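Local coordinates for protein putative prolyl-tRNA synthetase (Leishmania major, PDB 5XIL) that probably charges tRNA(Pro) with L-proline at the expense of ATP, represented here by its class II catalytic core, anticodon-binding and C-terminal zinc-binding parts, at residues Y118-I123 with F241-Q246; I295-I300 with G341-H346; C181-Y186 with T212-F217. All blocks are in the same frame, centred on the assembly; numbering follows the deposited sequence.

Contact 1 of 3, residues Y118-I123 with F241-Q246; sequences YYAKWI and FDIRFQ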
# COMPACT_ATOMS: atom_id res chain seq x y z
N TYR A 118 -22.25 4.45 9.79
CA TYR A 118 -21.67 5.66 9.29
C TYR A 118 -22.20 6.05 7.94
O TYR A 118 -22.36 7.26 7.68
CB TYR A 118 -20.09 5.65 9.38
CG TYR A 118 -19.69 5.74 10.82
CD1 TYR A 118 -19.67 4.62 11.63
CD2 TYR A 118 -19.44 6.98 11.40
CE1 TYR A 118 -19.41 4.70 13.01
CE2 TYR A 118 -19.13 7.09 12.77
CZ TYR A 118 -19.12 5.93 13.58
OH TYR A 118 -18.82 6.01 14.96
N TYR A 119 -22.45 5.08 7.07
CA TYR A 119 -23.04 5.36 5.78
C TYR A 119 -24.38 6.10 6.01
O TYR A 119 -24.72 7.03 5.31
CB TYR A 119 -23.26 4.06 4.98
CG TYR A 119 -22.01 3.61 4.22
CD1 TYR A 119 -20.74 3.72 4.81
CD2 TYR A 119 -22.08 3.10 2.92
CE1 TYR A 119 -19.59 3.28 4.13
CE2 TYR A 119 -20.91 2.65 2.23
CZ TYR A 119 -19.69 2.78 2.86
OH TYR A 119 -18.50 2.43 2.26
N ALA A 120 -25.15 5.62 6.96
CA ALA A 120 -26.45 6.26 7.29
C ALA A 120 -26.21 7.71 7.70
O ALA A 120 -26.89 8.59 7.23
CB ALA A 120 -27.18 5.47 8.40
N LYS A 121 -25.19 7.95 8.51
CA LYS A 121 -24.84 9.27 8.98
C LYS A 121 -24.35 10.20 7.86
O LYS A 121 -24.82 11.32 7.69
CB LYS A 121 -23.83 9.13 10.12
CG LYS A 121 -23.53 10.44 10.76
CD LYS A 121 -22.32 10.43 11.66
CE LYS A 121 -21.89 11.87 11.97
NZ LYS A 121 -21.66 12.01 13.44
N TRP A 122 -23.48 9.69 7.00
CA TRP A 122 -22.89 10.47 5.96
C TRP A 122 -23.83 10.72 4.85
O TRP A 122 -23.67 11.67 4.14
CB TRP A 122 -21.64 9.78 5.40
CG TRP A 122 -20.54 9.65 6.42
CD1 TRP A 122 -20.24 10.54 7.39
CD2 TRP A 122 -19.53 8.61 6.49
NE1 TRP A 122 -19.15 10.09 8.12
CE2 TRP A 122 -18.68 8.92 7.56
CE3 TRP A 122 -19.30 7.41 5.77
CZ2 TRP A 122 -17.57 8.11 7.92
CZ3 TRP A 122 -18.21 6.60 6.14
CH2 TRP A 122 -17.37 6.93 7.20
N ILE A 123 -24.83 9.88 4.65
CA ILE A 123 -25.71 10.12 3.52
C ILE A 123 -26.91 10.94 4.05
O ILE A 123 -27.89 10.38 4.52
CB ILE A 123 -26.15 8.85 2.83
CG1 ILE A 123 -24.99 8.15 2.15
CG2 ILE A 123 -27.27 9.07 1.83
CD1 ILE A 123 -25.20 6.64 1.95
N PHE A 241 -30.17 -0.62 8.11
CA PHE A 241 -29.34 0.38 8.79
C PHE A 241 -29.91 1.77 8.61
O PHE A 241 -29.30 2.74 8.98
CB PHE A 241 -27.90 0.33 8.26
CG PHE A 241 -27.15 -0.84 8.79
CD1 PHE A 241 -26.54 -0.76 10.03
CD2 PHE A 241 -27.11 -2.04 8.09
CE1 PHE A 241 -25.86 -1.87 10.56
CE2 PHE A 241 -26.44 -3.14 8.62
CZ PHE A 241 -25.80 -3.05 9.85
N ASP A 242 -31.13 1.84 8.08
CA ASP A 242 -31.80 3.12 7.96
C ASP A 242 -30.96 4.15 7.17
O ASP A 242 -30.79 5.29 7.63
CB ASP A 242 -32.16 3.62 9.37
CG ASP A 242 -33.22 2.73 10.04
OD1 ASP A 242 -34.25 2.43 9.39
OD2 ASP A 242 -33.02 2.32 11.20
N ILE A 243 -30.42 3.70 6.04
CA ILE A 243 -29.73 4.52 5.06
C ILE A 243 -30.82 4.95 4.08
O ILE A 243 -31.52 4.12 3.50
CB ILE A 243 -28.63 3.75 4.35
CG1 ILE A 243 -27.66 3.15 5.38
CG2 ILE A 243 -27.82 4.70 3.41
CD1 ILE A 243 -26.68 2.09 4.81
N ARG A 244 -31.00 6.26 3.97
CA ARG A 244 -32.11 6.82 3.23
C ARG A 244 -31.77 8.23 2.79
O ARG A 244 -30.97 8.87 3.41
CB ARG A 244 -33.34 6.88 4.15
CG ARG A 244 -32.95 7.42 5.55
CD ARG A 244 -34.12 7.59 6.50
NE ARG A 244 -35.01 8.63 5.96
CZ ARG A 244 -36.10 9.09 6.55
NH1 ARG A 244 -36.48 8.64 7.74
NH2 ARG A 244 -36.80 10.03 5.94
N PHE A 245 -32.42 8.68 1.72
CA PHE A 245 -32.36 10.07 1.35
C PHE A 245 -33.68 10.45 0.64
O PHE A 245 -34.35 9.62 0.04
CB PHE A 245 -31.14 10.32 0.44
CG PHE A 245 -31.20 9.57 -0.86
CD1 PHE A 245 -30.90 8.20 -0.91
CD2 PHE A 245 -31.56 10.21 -2.05
CE1 PHE A 245 -31.00 7.51 -2.11
CE2 PHE A 245 -31.65 9.52 -3.24
CZ PHE A 245 -31.39 8.15 -3.26
N GLN A 246 -34.01 11.73 0.69
CA GLN A 246 -35.21 12.21 -0.03
C GLN A 246 -34.95 12.22 -1.52
O GLN A 246 -33.85 12.60 -1.99
CB GLN A 246 -35.59 13.64 0.42
CG GLN A 246 -36.05 13.73 1.88
CD GLN A 246 -37.12 12.71 2.20
OE1 GLN A 246 -36.81 11.62 2.66
NE2 GLN A 246 -38.38 13.04 1.89
O HOH W 1 -29.01 7.92 5.45

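Contact 2 of 3, residues I295-I300 with G341-H346; sequences IIPVGI and GWRFNH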
# COMPACT_ATOMS: atom_id res chain seq x y z
N ILE A 295 21.38 -14.25 -11.78
CA ILE A 295 22.68 -14.41 -12.52
C ILE A 295 23.66 -15.25 -11.65
O ILE A 295 23.99 -14.88 -10.54
CB ILE A 295 23.28 -13.02 -12.82
CG1 ILE A 295 22.30 -12.14 -13.58
CG2 ILE A 295 24.65 -13.13 -13.53
CD1 ILE A 295 22.63 -10.67 -13.49
N ILE A 296 24.10 -16.40 -12.17
CA ILE A 296 24.94 -17.27 -11.43
C ILE A 296 26.20 -17.54 -12.27
O ILE A 296 26.07 -18.00 -13.40
CB ILE A 296 24.23 -18.59 -11.20
CG1 ILE A 296 22.88 -18.33 -10.48
CG2 ILE A 296 25.14 -19.55 -10.44
CD1 ILE A 296 22.01 -19.55 -10.32
N PRO A 297 27.40 -17.27 -11.70
CA PRO A 297 28.64 -17.55 -12.41
C PRO A 297 28.89 -19.07 -12.50
O PRO A 297 28.54 -19.87 -11.58
CB PRO A 297 29.70 -16.76 -11.59
CG PRO A 297 29.19 -16.93 -10.19
CD PRO A 297 27.68 -16.77 -10.34
N VAL A 298 29.40 -19.50 -13.63
CA VAL A 298 29.72 -20.91 -13.85
C VAL A 298 31.09 -21.04 -14.56
O VAL A 298 31.67 -20.06 -15.01
CB VAL A 298 28.69 -21.62 -14.72
CG1 VAL A 298 27.27 -21.56 -14.11
CG2 VAL A 298 28.68 -21.01 -16.13
N GLY A 299 31.60 -22.27 -14.61
CA GLY A 299 32.84 -22.62 -15.32
C GLY A 299 34.08 -22.18 -14.60
O GLY A 299 35.10 -21.99 -15.23
N ILE A 300 34.00 -21.99 -13.28
CA ILE A 300 35.18 -21.60 -12.50
C ILE A 300 35.81 -22.82 -11.85
O ILE A 300 35.15 -23.51 -11.09
CB ILE A 300 34.78 -20.60 -11.40
CG1 ILE A 300 34.28 -19.30 -12.05
CG2 ILE A 300 35.93 -20.35 -10.45
CD1 ILE A 300 33.61 -18.35 -11.09
N GLY A 341 25.40 -25.79 -9.28
CA GLY A 341 24.24 -26.66 -9.28
C GLY A 341 23.32 -26.47 -8.09
O GLY A 341 22.10 -26.45 -8.23
N TRP A 342 23.88 -26.38 -6.90
CA TRP A 342 23.11 -26.12 -5.71
C TRP A 342 22.36 -24.79 -5.83
O TRP A 342 21.17 -24.66 -5.45
CB TRP A 342 24.02 -26.02 -4.49
CG TRP A 342 23.32 -25.93 -3.19
CD1 TRP A 342 23.11 -26.98 -2.29
CD2 TRP A 342 22.74 -24.75 -2.56
NE1 TRP A 342 22.41 -26.52 -1.19
CE2 TRP A 342 22.18 -25.17 -1.32
CE3 TRP A 342 22.60 -23.40 -2.95
CZ2 TRP A 342 21.50 -24.27 -0.46
CZ3 TRP A 342 21.95 -22.51 -2.10
CH2 TRP A 342 21.39 -22.96 -0.86
N ARG A 343 23.08 -23.77 -6.29
CA ARG A 343 22.44 -22.46 -6.50
C ARG A 343 21.34 -22.59 -7.58
O ARG A 343 20.27 -22.00 -7.43
CB ARG A 343 23.48 -21.40 -6.85
CG ARG A 343 24.33 -20.98 -5.67
CD ARG A 343 25.44 -20.07 -6.11
NE ARG A 343 26.63 -20.85 -6.42
CZ ARG A 343 27.78 -20.34 -6.88
NH1 ARG A 343 27.90 -19.05 -7.18
NH2 ARG A 343 28.81 -21.17 -7.02
N PHE A 344 21.57 -23.36 -8.67
CA PHE A 344 20.57 -23.47 -9.69
C PHE A 344 19.30 -24.04 -9.01
O PHE A 344 18.16 -23.64 -9.32
CB PHE A 344 20.95 -24.49 -10.79
CG PHE A 344 22.01 -24.05 -11.78
CD1 PHE A 344 22.84 -22.95 -11.58
CD2 PHE A 344 22.20 -24.82 -12.93
CE1 PHE A 344 23.85 -22.62 -12.46
CE2 PHE A 344 23.20 -24.47 -13.82
CZ PHE A 344 24.00 -23.38 -13.59
N ASN A 345 19.49 -25.04 -8.17
CA ASN A 345 18.34 -25.73 -7.54
C ASN A 345 17.52 -24.79 -6.64
O ASN A 345 16.25 -24.78 -6.70
CB ASN A 345 18.78 -26.94 -6.71
CG ASN A 345 17.60 -27.55 -5.92
OD1 ASN A 345 16.73 -28.27 -6.49
ND2 ASN A 345 17.53 -27.23 -4.67
N HIS A 346 18.22 -24.04 -5.80
CA HIS A 346 17.66 -23.10 -4.89
C HIS A 346 16.72 -22.12 -5.59
O HIS A 346 15.60 -21.89 -5.17
CB HIS A 346 18.78 -22.33 -4.18
CG HIS A 346 18.30 -21.19 -3.33
ND1 HIS A 346 17.78 -21.35 -2.07
CD2 HIS A 346 18.33 -19.84 -3.56
CE1 HIS A 346 17.47 -20.17 -1.57
NE2 HIS A 346 17.80 -19.25 -2.45

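Contact 3 of 3, residues C181-Y186 with T212-F217; sequences CYASVY and TTVETF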
# COMPACT_ATOMS: atom_id res chain seq x y z
N CYS A 181 -11.74 -5.98 -12.64
CA CYS A 181 -10.51 -5.72 -11.97
C CYS A 181 -9.93 -6.99 -11.35
O CYS A 181 -8.71 -7.24 -11.44
CB CYS A 181 -10.66 -4.68 -10.85
SG CYS A 181 -11.06 -3.03 -11.40
N TYR A 182 -10.78 -7.78 -10.69
CA TYR A 182 -10.33 -9.00 -10.04
C TYR A 182 -9.85 -10.03 -11.12
O TYR A 182 -8.86 -10.74 -10.92
CB TYR A 182 -11.48 -9.55 -9.17
CG TYR A 182 -11.84 -8.74 -7.93
CD1 TYR A 182 -10.96 -7.76 -7.42
CD2 TYR A 182 -13.02 -8.95 -7.25
CE1 TYR A 182 -11.27 -7.08 -6.28
CE2 TYR A 182 -13.31 -8.27 -6.15
CZ TYR A 182 -12.47 -7.35 -5.63
OH TYR A 182 -12.75 -6.74 -4.41
N ALA A 183 -10.64 -10.17 -12.19
CA ALA A 183 -10.26 -11.02 -13.30
C ALA A 183 -8.87 -10.59 -13.79
O ALA A 183 -8.04 -11.47 -14.13
CB ALA A 183 -11.25 -10.96 -14.45
N SER A 184 -8.67 -9.30 -13.92
CA SER A 184 -7.40 -8.76 -14.40
C SER A 184 -6.25 -9.04 -13.46
O SER A 184 -5.15 -9.32 -13.90
CB SER A 184 -7.46 -7.28 -14.66
OG SER A 184 -8.50 -7.03 -15.56
N VAL A 185 -6.47 -8.94 -12.18
CA VAL A 185 -5.50 -9.46 -11.19
C VAL A 185 -4.99 -10.85 -11.52
O VAL A 185 -3.78 -11.06 -11.69
CB VAL A 185 -5.97 -9.37 -9.72
CG1 VAL A 185 -4.99 -10.05 -8.77
CG2 VAL A 185 -6.13 -7.92 -9.34
N TYR A 186 -5.91 -11.81 -11.63
CA TYR A 186 -5.54 -13.17 -11.88
C TYR A 186 -4.87 -13.32 -13.25
O TYR A 186 -3.78 -13.88 -13.34
CB TYR A 186 -6.78 -14.07 -11.86
CG TYR A 186 -7.14 -14.45 -10.43
CD1 TYR A 186 -6.37 -15.41 -9.77
CD2 TYR A 186 -8.17 -13.87 -9.73
CE1 TYR A 186 -6.63 -15.80 -8.49
CE2 TYR A 186 -8.47 -14.24 -8.41
CZ TYR A 186 -7.74 -15.26 -7.81
OH TYR A 186 -7.88 -15.67 -6.49
N THR A 212 -21.37 -11.99 -7.97
CA THR A 212 -20.58 -12.32 -9.15
C THR A 212 -19.19 -12.78 -8.67
O THR A 212 -18.73 -12.40 -7.57
CB THR A 212 -20.46 -11.16 -10.17
OG1 THR A 212 -19.64 -10.11 -9.63
CG2 THR A 212 -21.73 -10.64 -10.59
N THR A 213 -18.53 -13.60 -9.47
CA THR A 213 -17.34 -14.31 -9.02
C THR A 213 -16.38 -14.59 -10.20
O THR A 213 -16.78 -14.59 -11.38
CB THR A 213 -17.77 -15.63 -8.37
OG1 THR A 213 -16.66 -16.35 -7.82
CG2 THR A 213 -18.46 -16.55 -9.37
N VAL A 214 -15.12 -14.85 -9.87
CA VAL A 214 -14.13 -15.34 -10.77
C VAL A 214 -13.69 -16.69 -10.19
O VAL A 214 -13.20 -16.75 -9.08
CB VAL A 214 -12.93 -14.39 -11.02
CG1 VAL A 214 -13.37 -13.27 -11.92
CG2 VAL A 214 -12.42 -13.81 -9.74
N GLU A 215 -13.99 -17.75 -10.90
CA GLU A 215 -13.77 -19.09 -10.38
C GLU A 215 -12.49 -19.63 -11.04
O GLU A 215 -12.30 -19.43 -12.28
CB GLU A 215 -14.94 -19.94 -10.73
CG GLU A 215 -16.21 -19.46 -10.02
CD GLU A 215 -16.18 -19.78 -8.55
OE1 GLU A 215 -15.56 -20.81 -8.13
OE2 GLU A 215 -16.71 -18.98 -7.79
N THR A 216 -11.66 -20.28 -10.25
CA THR A 216 -10.38 -20.81 -10.70
C THR A 216 -10.40 -22.34 -10.57
O THR A 216 -11.29 -22.92 -9.88
CB THR A 216 -9.21 -20.22 -9.90
OG1 THR A 216 -9.27 -20.69 -8.57
CG2 THR A 216 -9.29 -18.68 -9.86
N PHE A 217 -9.42 -23.01 -11.18
CA PHE A 217 -9.39 -24.46 -11.23
C PHE A 217 -8.06 -24.97 -10.76
O PHE A 217 -6.98 -24.50 -11.26
CB PHE A 217 -9.70 -24.94 -12.64
CG PHE A 217 -9.46 -26.41 -12.83
CD1 PHE A 217 -10.24 -27.33 -12.19
CD2 PHE A 217 -8.42 -26.89 -13.64
CE1 PHE A 217 -10.05 -28.68 -12.37
CE2 PHE A 217 -8.25 -28.24 -13.85
CZ PHE A 217 -9.08 -29.13 -13.18

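Contact 1 of 3, residues Y118-I123 with F241-Q246
A bridging water is the best-held polar atom here, gripped by two hydrogen bonds: it donates to Ala120 O at 2.8 Å and accepts from the backbone Arg244 N at 3.0 Å. It joins the last turn of helix 111-122 to the loop between helix 236-241 and strand 245-247 in the class II synthetase core; no direct hydrogen bond links the segments. Helix 111-122 finishes at Trp122, while helix 236-241 is closed by a Schellman motif in which Asp242 takes positive phi (56°) and turns the chain toward strand 245-247. At this turn the small methyl of Ala120 suits the close approach of the backbone, its CB lying 3.5 Å from Phe241 O.

Ile243 carries the apolar side with CG1, CG2 and CD1. Ile243 CG1, anti to its own carbonyl carbon (chi1 -55°), lies 3.8 Å from Ala120 CB, and CD1 extends from there to Tyr119 CB at 4.0 Å. The other branch, Ile243 CG2, meets Ile123 CD1 at 3.6 Å, the two isoleucines crossing obliquely. A beta-branched side chain thus serves two helix residues and Ile123, just past the helix end. Tyr119 lends only its CB; the ring leads away and OH hydrogen-bonds to His162 O. Lys121 forms a salt bridge with Glu28 of the second subunit. Toward strand 245-247 the packing ends with Ile123 CG2 at 4.3 Å from Phe245 CB.

Contact 2 of 3, residues I295-I300 with G341-H346
Strand 293-297 of the mixed beta-sheet of the anticodon-binding domain packs against helix 340-350, nearly antiparallel to it (167°), with the axes of the short segments 9.4 Å apart. No hydrogen bond crosses between them, so the joining is by packing, chiefly of side chains.

The apolar contacts gather on Phe344. Its CG stands anti to the carbonyl carbon (chi1 -75°), which swings the ring toward the strand. Ile296 reaches it with both branches: Ile296 CD1 lies 3.7 Å from Phe344 CD1, and Ile296 CG2 comes in the ring plane at the edge, 3.9 Å from Phe344 CE1. Val298 is also at the ring edge, its CG1 3.8 Å from Phe344 CZ, the two side chains crossing at about a right angle. Branched residues suit the strand and its exit here, since their methyls can line a ring's rim, while Arg355 of strand 354-358 makes a cation-pi contact with the same ring.

The second kind of contact is made by a charged group resting on apolar carbon. Arg343 bends at chi3 (-91°), bringing its guanidinium alongside Ile296 and Pro297 so that Ile296 CG2 covers one face. The group's hydrogen bonds include NE to Ser339 O and NH1 to Asp333 O. A proline suits the neighbouring place, offering ring methylenes to the arginine: Pro297 CG and CD each approach Arg343 NH1 to 3.9 Å.

Contact 3 of 3, residues C181-Y186 with T212-F217
Helix 168-189 lies along strand 210-218 in the catalytic core, packed against the antiparallel strands that characterise class II synthetases. The two short segments run nearly parallel (15°), with their axes 8.8 Å apart.

Packing is tightest where Ala183 faces Val214, whose CA atoms are 6.3 Å apart. Alanine suits this place because a bare methyl lets the helix come down on the strand. Val214 CG1, anti to its own carbonyl carbon, meets Ala183 CB at 4.0 Å. Val214 CG2 sits between the backbone N and the carbonyl carbon and spreads to two tyrosines, reaching Tyr182 CB at 4.4 Å and Tyr186 CE2 at 4.2 Å. One valine therefore touches three helix residues.

Further along the strand the contact thins to one touch. Thr216 crosses the Tyr186 ring at about a right angle and puts Thr216 CG2 over one face, off centre, 4.2 Å from Tyr186 CE1. Even this part is buried, with Val271 of helix 267-276 packed on both side chains. Across the strand, on the side turned from the helix, the character changes: Thr213 OG1 donates to Glu215 OE2 at 2.6 Å, meeting it from above the carboxylate plane, and Lys199 adds a salt bridge to the same oxygen.

The chemistry implies an interface of carbon against carbon whose polar ends are satisfied elsewhere. Tyr186 OH bonds to Gly227 O, Thr216 OG1 to Cys225 O and Tyr182 OH to Gln159 OE1, so these hydroxyls stay engaged while methyls and ring carbons meet between helix and strand.

Contacts 1 and 3 both belong to the class II catalytic core, whereas contact 2 lies in the anticodon-binding domain. Along the chain, both segments of contact 3 fall between the two of contact 1, and contact 2 follows later. Strand 210-218 of contact 3 is connected to strand 245-247 of contact 1 through antiparallel pairings with 223-234 and 253-265. Their centres are 31 Å apart. Contact 2 stands 37 Å from contact 3 and 62 Å from contact 1, centre to centre, with contact 1 across the chain's centre from it. Contact 2 and the core contacts do not touch, consistent with each domain having packing of its own.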